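PDB 1B7G: protein (glyceraldehyde 3-phosphate dehydrogenase) from Sulfolobus solfataricus, which catalyses the phosphorylating oxidation of D-glyceraldehyde 3-phosphate to 1,3-bisphosphoglycerate in glycolysis, using NAD or, by preference, NADP as cofactor. Local coordinates for residues R161-V165 with M220-N224; V165-Q171 with A213-H219; N273-V278 with H299-I303. The protein carries 1 engineered substitution. The contacts are given in a common frame with arbitrary orientation. Numbering follows the deposited sequence.

Contact 1: residues R161-V165 with M220-N224; sequences RATIV and MHFIN
Residues 161-165 and 220-224 are neighbouring antiparallel strands of the mixed sheet in the GAPDH catalytic domain, their axes 4.7 Å apart at 168°. Both are extended (phi -96 to -142°, psi 105 to 153°). Arg161 pairs with Asn224, Thr163 with Phe222 and Val165 with Met220, each through two hydrogen bonds: Arg161 N to Asn224 O 2.9 Å, Asn224 N to Arg161 O 2.8 Å; Thr163 N to Phe222 O 2.9 Å, Phe222 N to Thr163 O 2.8 Å; Val165 N to Met220 O 2.8 Å, Met220 N to Val165 O 3.0 Å. Between them lie the non-hydrogen-bonded pairs Ala162-Ile223 and Ile164-His221. The backbones of Ala162 and Ile164 bond instead to strand 205-213, and that of His221 to Tyr296.

Ala162, Ile164, His221 and Ile223 face helix 139-152. Ile164 (chi1 m, chi2 t) lays CG1 over the face of the His221 ring (chi1 m), 3.8 Å from its centroid and 7° off the normal, a CH-pi contact. Facing the other way, Val165 CG2 meets Phe222 CE2 edge-on at 3.4 Å. Backbone bonds thus join the strands, while Arg161 NH2 makes a salt bridge with Asp205 OD1, and Asn224 ND2 and His221 NE2 hydrogen-bond to Glu291 OE2 and phosphate-site Asn140 OD1.

Contact 2: residues V165-Q171 with A213-H219; sequences VRRAADQ and APTTLMH. With SO4 (sulfate ion), chain D; SO4 (sulfate ion), chain C.
Backbone hydrogen bonds join the end of strand 157-167 to the loop 213-219: Ala213 N donates to Arg166 O at 2.9 Å, and Ala168 N to Thr215 O at 3.1 Å. Nearest CA pairs include Arg166-His219 at 4.6 Å and Asp170-Thr216 at 5.1 Å; Pro214 centres an inverse gamma turn. The His219 CA-CB bond points sideways, but chi1 m brings the ring end near the strand, where ND1 accepts from Arg167 N at 2.9 Å.

At this active-site edge of the catalytic domain, His219 belongs to the catalytic site with Cys139, by similarity the nucleophile. Arg166 and Arg167 form the substrate phosphate site, and Arg166 also belongs to the inorganic phosphate site with Ser138, Asn140, His192 and His193.

The arginines hydrogen-bond two sulfates, probably from the crystallisation liquor. O2 of the chain D ion, at the Arg166/Arg167 site, accepts from Arg167 NH1 at 2.5 Å and Arg166 NH2 at 3.0 Å; O2 of the chain C ion accepts from Arg166 NE at 2.8 Å. Arg166 NH1 makes a salt bridge with Asp185 OD2, and Arg167 NE (chi1 p) one with Asp170 OD1 at 2.8 Å.

A water links Gln171 N (3.1 Å) to Thr216 O (2.9 Å), while the Gln171 side chain bonds to Gln171 of the second subunit.

Contact 3: residues N273-V278 with H299-I303; sequences NDIPEV and HQESI
A buried loop-to-loop contact lies near the centre of the chain, in the catalytic domain of GAPDH, where residues 273-278 lead into strand 278-288 and residues 299-303 connect strand 291-298 to helix 304-315. The second loop is a tight turn: His299 O accepts from Ser302 N at 3.2 Å and from Ile303 N at 3.1 Å, with Gln300 and Glu301 both near helical backbone angles. The first runs more extended past it, so that Ile275 lies opposite His299 (CA-CA 5.8 Å) and Pro276 opposite Ile303 (CA-CA 4.0 Å).

The His299 ring, with chi1 t, is the hub. Its ND1 accepts from Ile275 N at 3.2 Å and is hydrogen-bonded to Ser302 OG (chi1 p) at 3.0 Å, while NE2 donates to Glu301 OE1 at 2.6 Å, a His-carboxylate bond. Asp274 OD1 approaches the ring edge, 3.2 Å from His299 CE1. Around this polar centre, Val278 CG2 touches Ile303 CD1 at 3.9 Å; these two residues also pack on helix 139-152, with Ile303 against Cys139.

Polar side chains tie the contact to its surroundings. Asp274 forms a salt bridge with Arg15 on helix 11-21 of the nucleotide-binding domain, and Glu301 one with Arg266 of the second subunit. Gln300, by similarity an NAD ligand, makes a hydrogen bond from NE2 to Asp170 OD1.

A water bridges the two loops: it accepts from His299 N at 2.8 Å and donates to Ile275 O at 2.7 Å and to Glu277 O at 2.9 Å.

Overall arrangement
Contacts 1 and 2 share strand 157-167 and meet at Val165: the regular sheet pairing of contact 1, with one buried and one partly exposed face, passes into the irregular loops of contact 2, which is nested within the chain loop that contact 1 closes. Contact 3 is the most buried and nearest the chain centre. It does not touch contact 1, but Gln300 joins it to contact 2 by probable hydrogen bonds from NE2 to Asp170 OD1 (2.8 Å) and Leu217 O (3.3 Å). Chemistry follows position: repeated backbone bonds within the sheet, arginines and sulfates at the catalytic edge, and a histidine-centred network between loops. Contacts 2 and 3 both also reach the second subunit.

Contact 1: residues R161-V165 with M220-N224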
# COMPACT_ATOMS: atom_id res chain seq x y z
N ARG A 161 -8.60 28.55 13.29
CA ARG A 161 -9.93 27.98 13.03
C ARG A 161 -9.68 26.88 11.99
O ARG A 161 -8.93 27.13 11.04
CB ARG A 161 -10.96 28.99 12.51
CG ARG A 161 -11.29 30.12 13.52
CD ARG A 161 -12.03 29.55 14.70
NE ARG A 161 -12.46 30.57 15.67
CZ ARG A 161 -11.76 30.88 16.76
NH1 ARG A 161 -10.61 30.23 16.97
NH2 ARG A 161 -12.17 31.80 17.64
N ALA A 162 -10.17 25.66 12.27
CA ALA A 162 -9.87 24.58 11.34
C ALA A 162 -11.09 23.66 11.19
O ALA A 162 -11.84 23.45 12.12
CB ALA A 162 -8.69 23.73 11.85
N THR A 163 -11.16 23.15 9.99
CA THR A 163 -12.11 22.09 9.66
C THR A 163 -11.33 20.83 9.25
O THR A 163 -10.43 20.87 8.43
CB THR A 163 -12.99 22.61 8.52
OG1 THR A 163 -14.05 23.41 9.04
CG2 THR A 163 -13.61 21.43 7.75
N ILE A 164 -11.68 19.74 9.91
CA ILE A 164 -11.07 18.44 9.73
C ILE A 164 -12.01 17.43 9.07
O ILE A 164 -13.03 17.04 9.62
CB ILE A 164 -10.56 17.88 11.07
CG1 ILE A 164 -9.51 18.83 11.69
CG2 ILE A 164 -9.86 16.53 10.87
CD1 ILE A 164 -9.32 18.53 13.17
N VAL A 165 -11.60 16.97 7.90
CA VAL A 165 -12.33 15.92 7.19
C VAL A 165 -11.67 14.56 7.53
O VAL A 165 -10.58 14.32 7.04
CB VAL A 165 -12.27 16.16 5.68
CG1 VAL A 165 -12.93 14.99 4.91
CG2 VAL A 165 -12.89 17.52 5.36
N MET A 220 -7.92 15.12 5.91
CA MET A 220 -7.54 16.40 5.40
C MET A 220 -7.97 17.52 6.35
O MET A 220 -9.02 17.49 7.00
CB MET A 220 -8.00 16.78 3.98
CG MET A 220 -7.07 16.22 2.90
SD MET A 220 -7.44 16.78 1.25
CE MET A 220 -6.72 18.45 1.32
N HIS A 221 -7.09 18.55 6.41
CA HIS A 221 -7.40 19.72 7.22
C HIS A 221 -7.50 20.99 6.35
O HIS A 221 -6.79 21.20 5.43
CB HIS A 221 -6.38 20.05 8.33
CG HIS A 221 -6.23 18.96 9.36
ND1 HIS A 221 -5.79 19.23 10.65
CD2 HIS A 221 -6.43 17.64 9.29
CE1 HIS A 221 -5.78 18.06 11.33
NE2 HIS A 221 -6.13 17.11 10.51
N PHE A 222 -8.40 21.88 6.81
CA PHE A 222 -8.55 23.15 6.05
C PHE A 222 -8.47 24.26 7.09
O PHE A 222 -9.25 24.23 8.05
CB PHE A 222 -9.87 23.19 5.29
CG PHE A 222 -10.02 22.03 4.32
CD1 PHE A 222 -9.41 22.08 3.08
CD2 PHE A 222 -10.72 20.89 4.68
CE1 PHE A 222 -9.53 21.00 2.21
CE2 PHE A 222 -10.83 19.81 3.81
CZ PHE A 222 -10.23 19.88 2.57
N ILE A 223 -7.41 25.05 7.02
CA ILE A 223 -7.16 25.88 8.19
C ILE A 223 -6.96 27.36 7.91
O ILE A 223 -6.67 27.79 6.83
CB ILE A 223 -5.92 25.44 9.01
CG1 ILE A 223 -4.68 25.69 8.15
CG2 ILE A 223 -5.99 23.99 9.46
CD1 ILE A 223 -3.44 25.78 9.05
N ASN A 224 -7.32 28.08 8.97
CA ASN A 224 -7.25 29.54 8.91
C ASN A 224 -6.51 29.99 10.18
O ASN A 224 -7.02 29.81 11.27
CB ASN A 224 -8.64 30.13 8.84
CG ASN A 224 -8.64 31.65 8.90
OD1 ASN A 224 -8.10 32.33 9.78
ND2 ASN A 224 -9.29 32.24 7.90

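Contact 2: residues V165-Q171 with A213-H219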
# COMPACT_ATOMS: atom_id res chain seq x y z
N VAL A 165 -11.60 16.97 7.90
CA VAL A 165 -12.33 15.92 7.19
C VAL A 165 -11.67 14.56 7.53
O VAL A 165 -10.58 14.32 7.04
CB VAL A 165 -12.27 16.16 5.68
CG1 VAL A 165 -12.93 14.99 4.91
CG2 VAL A 165 -12.89 17.52 5.36
N ARG A 166 -12.31 13.77 8.36
CA ARG A 166 -11.68 12.50 8.79
C ARG A 166 -12.00 11.33 7.89
O ARG A 166 -13.16 11.14 7.46
CB ARG A 166 -12.08 12.20 10.23
CG ARG A 166 -12.03 13.31 11.22
CD ARG A 166 -12.22 13.00 12.69
NE ARG A 166 -11.38 11.90 13.17
CZ ARG A 166 -11.71 10.62 13.19
NH1 ARG A 166 -12.93 10.23 12.83
NH2 ARG A 166 -10.81 9.71 13.61
N ARG A 167 -10.99 10.49 7.62
CA ARG A 167 -11.25 9.22 6.92
C ARG A 167 -12.07 8.38 7.87
O ARG A 167 -11.92 8.52 9.10
CB ARG A 167 -9.91 8.59 6.49
CG ARG A 167 -9.06 8.15 7.72
CD ARG A 167 -9.36 6.69 8.00
NE ARG A 167 -8.69 6.03 9.10
CZ ARG A 167 -9.04 6.13 10.37
NH1 ARG A 167 -10.07 6.92 10.74
NH2 ARG A 167 -8.37 5.47 11.32
N ALA A 168 -13.04 7.59 7.40
CA ALA A 168 -13.92 6.80 8.22
C ALA A 168 -13.24 5.70 9.03
O ALA A 168 -13.52 5.49 10.22
CB ALA A 168 -14.96 6.09 7.28
N ALA A 169 -12.42 4.91 8.36
CA ALA A 169 -11.78 3.75 8.99
C ALA A 169 -10.56 3.36 8.16
O ALA A 169 -10.43 3.78 7.02
CB ALA A 169 -12.78 2.58 8.96
N ASP A 170 -9.56 2.71 8.79
CA ASP A 170 -8.40 2.35 7.96
C ASP A 170 -8.82 1.28 6.95
O ASP A 170 -9.82 0.58 7.11
CB ASP A 170 -7.24 1.88 8.79
CG ASP A 170 -6.69 3.05 9.62
OD1 ASP A 170 -6.58 4.13 9.01
OD2 ASP A 170 -6.43 2.79 10.81
N GLN A 171 -8.00 1.16 5.93
CA GLN A 171 -8.20 0.27 4.82
C GLN A 171 -8.35 -1.20 5.21
O GLN A 171 -9.19 -1.89 4.58
CB GLN A 171 -7.06 0.41 3.80
CG GLN A 171 -7.32 -0.52 2.61
CD GLN A 171 -6.36 -0.19 1.48
OE1 GLN A 171 -6.58 0.76 0.72
NE2 GLN A 171 -5.27 -0.96 1.44
N ALA A 213 -15.85 11.41 6.30
CA ALA A 213 -16.12 11.17 4.90
C ALA A 213 -15.88 9.65 4.65
O ALA A 213 -15.08 9.08 5.40
CB ALA A 213 -15.20 11.91 3.96
N PRO A 214 -16.45 9.11 3.59
CA PRO A 214 -16.31 7.68 3.26
C PRO A 214 -15.06 7.34 2.48
O PRO A 214 -15.09 6.93 1.33
CB PRO A 214 -17.57 7.36 2.46
CG PRO A 214 -17.98 8.63 1.84
CD PRO A 214 -17.38 9.78 2.65
N THR A 215 -13.90 7.66 3.07
CA THR A 215 -12.59 7.45 2.47
C THR A 215 -11.72 6.64 3.43
O THR A 215 -12.02 6.70 4.61
CB THR A 215 -11.90 8.74 2.07
OG1 THR A 215 -10.64 8.38 1.46
CG2 THR A 215 -11.66 9.73 3.22
N THR A 216 -10.72 5.87 2.99
CA THR A 216 -9.94 5.11 3.97
C THR A 216 -8.48 5.58 4.08
O THR A 216 -7.81 5.21 5.05
CB THR A 216 -9.84 3.58 3.61
OG1 THR A 216 -9.28 3.50 2.30
CG2 THR A 216 -11.23 2.95 3.56
N LEU A 217 -8.03 6.39 3.16
CA LEU A 217 -6.60 6.65 3.05
C LEU A 217 -6.01 7.66 4.00
O LEU A 217 -4.97 7.39 4.61
CB LEU A 217 -6.30 7.03 1.59
CG LEU A 217 -6.83 6.01 0.55
CD1 LEU A 217 -6.32 6.37 -0.84
CD2 LEU A 217 -6.36 4.60 0.93
N MET A 218 -6.57 8.85 4.07
CA MET A 218 -5.97 9.97 4.80
C MET A 218 -7.08 10.95 5.22
O MET A 218 -8.08 11.04 4.49
CB MET A 218 -5.09 10.76 3.82
CG MET A 218 -3.71 10.18 3.55
SD MET A 218 -2.74 11.14 2.41
CE MET A 218 -1.47 9.91 1.98
N HIS A 219 -6.77 11.71 6.24
CA HIS A 219 -7.58 12.84 6.65
C HIS A 219 -7.12 14.06 5.87
O HIS A 219 -5.98 14.05 5.37
CB HIS A 219 -7.31 13.17 8.12
CG HIS A 219 -7.56 12.08 9.10
ND1 HIS A 219 -8.74 11.42 9.23
CD2 HIS A 219 -6.74 11.53 10.05
CE1 HIS A 219 -8.70 10.55 10.20
NE2 HIS A 219 -7.46 10.61 10.73
S SO4 D . -10.41 6.10 14.30
O1 SO4 D . -9.88 4.74 13.94
O2 SO4 D . -11.01 6.74 13.10
O3 SO4 D . -9.20 6.88 14.72
O4 SO4 D . -11.40 5.99 15.39
S SO4 C . -8.30 12.30 15.51
O1 SO4 C . -8.90 10.99 15.70
O2 SO4 C . -9.17 13.11 14.49
O3 SO4 C . -6.94 12.35 14.96
O4 SO4 C . -8.34 12.96 16.83
O HOH W 1 -5.81 3.36 5.89

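Contact 3: residues N273-V278 with H299-I303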
# COMPACT_ATOMS: atom_id res chain seq x y z
N ASN A 273 3.83 1.94 2.69
CA ASN A 273 3.32 3.10 2.02
C ASN A 273 3.06 4.23 3.04
O ASN A 273 2.32 5.14 2.67
CB ASN A 273 2.01 2.89 1.22
CG ASN A 273 1.70 1.51 0.76
OD1 ASN A 273 0.58 1.01 0.95
ND2 ASN A 273 2.71 0.79 0.26
N ASP A 274 3.74 4.27 4.18
CA ASP A 274 3.54 5.29 5.19
C ASP A 274 4.06 6.66 4.79
O ASP A 274 5.09 6.83 4.16
CB ASP A 274 4.19 4.90 6.55
CG ASP A 274 3.42 3.78 7.20
OD1 ASP A 274 2.29 3.47 6.70
OD2 ASP A 274 3.88 3.21 8.20
N ILE A 275 3.28 7.70 5.14
CA ILE A 275 3.74 9.08 4.94
C ILE A 275 3.47 9.79 6.27
O ILE A 275 2.40 10.39 6.49
CB ILE A 275 3.07 9.84 3.83
CG1 ILE A 275 3.24 9.18 2.44
CG2 ILE A 275 3.50 11.31 3.75
CD1 ILE A 275 2.40 9.86 1.36
N PRO A 276 4.46 9.76 7.17
CA PRO A 276 4.29 10.30 8.50
C PRO A 276 4.31 11.82 8.58
O PRO A 276 4.07 12.39 9.65
CB PRO A 276 5.45 9.72 9.31
CG PRO A 276 6.20 8.80 8.40
CD PRO A 276 5.75 9.03 7.00
N GLU A 277 4.73 12.50 7.54
CA GLU A 277 4.82 13.93 7.49
C GLU A 277 3.46 14.62 7.20
O GLU A 277 2.65 14.04 6.46
CB GLU A 277 5.78 14.35 6.37
CG GLU A 277 7.21 13.77 6.56
CD GLU A 277 7.38 12.39 5.96
OE1 GLU A 277 6.41 11.84 5.38
OE2 GLU A 277 8.51 11.83 6.06
N VAL A 278 3.30 15.84 7.66
CA VAL A 278 2.09 16.63 7.31
C VAL A 278 2.24 17.03 5.86
O VAL A 278 3.33 17.51 5.50
CB VAL A 278 1.95 17.88 8.22
CG1 VAL A 278 0.80 18.81 7.78
CG2 VAL A 278 1.67 17.43 9.65
N HIS A 299 -1.63 11.38 7.03
CA HIS A 299 -1.68 9.91 6.97
C HIS A 299 -1.79 9.39 8.38
O HIS A 299 -0.78 9.28 9.12
CB HIS A 299 -0.50 9.29 6.22
CG HIS A 299 -0.62 7.78 6.15
ND1 HIS A 299 0.44 6.94 6.35
CD2 HIS A 299 -1.68 6.98 5.96
CE1 HIS A 299 0.06 5.69 6.28
NE2 HIS A 299 -1.25 5.68 6.02
N GLN A 300 -3.00 9.02 8.77
CA GLN A 300 -3.29 8.69 10.15
C GLN A 300 -2.63 7.40 10.62
O GLN A 300 -2.48 7.24 11.83
CB GLN A 300 -4.78 8.59 10.52
CG GLN A 300 -5.51 7.43 9.85
CD GLN A 300 -5.58 7.55 8.35
OE1 GLN A 300 -5.54 8.64 7.74
NE2 GLN A 300 -5.68 6.42 7.65
N GLU A 301 -2.29 6.50 9.70
CA GLU A 301 -1.66 5.27 10.21
C GLU A 301 -0.25 5.51 10.75
O GLU A 301 0.22 4.68 11.55
CB GLU A 301 -1.61 4.24 9.08
CG GLU A 301 -3.04 3.80 8.64
CD GLU A 301 -2.86 2.86 7.42
OE1 GLU A 301 -2.42 3.34 6.36
OE2 GLU A 301 -3.13 1.67 7.57
N SER A 302 0.41 6.55 10.31
CA SER A 302 1.81 6.75 10.67
C SER A 302 2.24 8.06 11.28
O SER A 302 3.40 8.11 11.74
CB SER A 302 2.63 6.54 9.39
OG SER A 302 2.45 7.53 8.43
N ILE A 303 1.49 9.15 11.20
CA ILE A 303 1.97 10.42 11.70
C ILE A 303 2.48 10.41 13.13
O ILE A 303 3.54 11.02 13.36
CB ILE A 303 0.92 11.56 11.52
CG1 ILE A 303 1.53 12.86 12.07
CG2 ILE A 303 -0.40 11.15 12.21
CD1 ILE A 303 0.77 14.12 11.59
O HOH W 2 0.91 12.20 7.86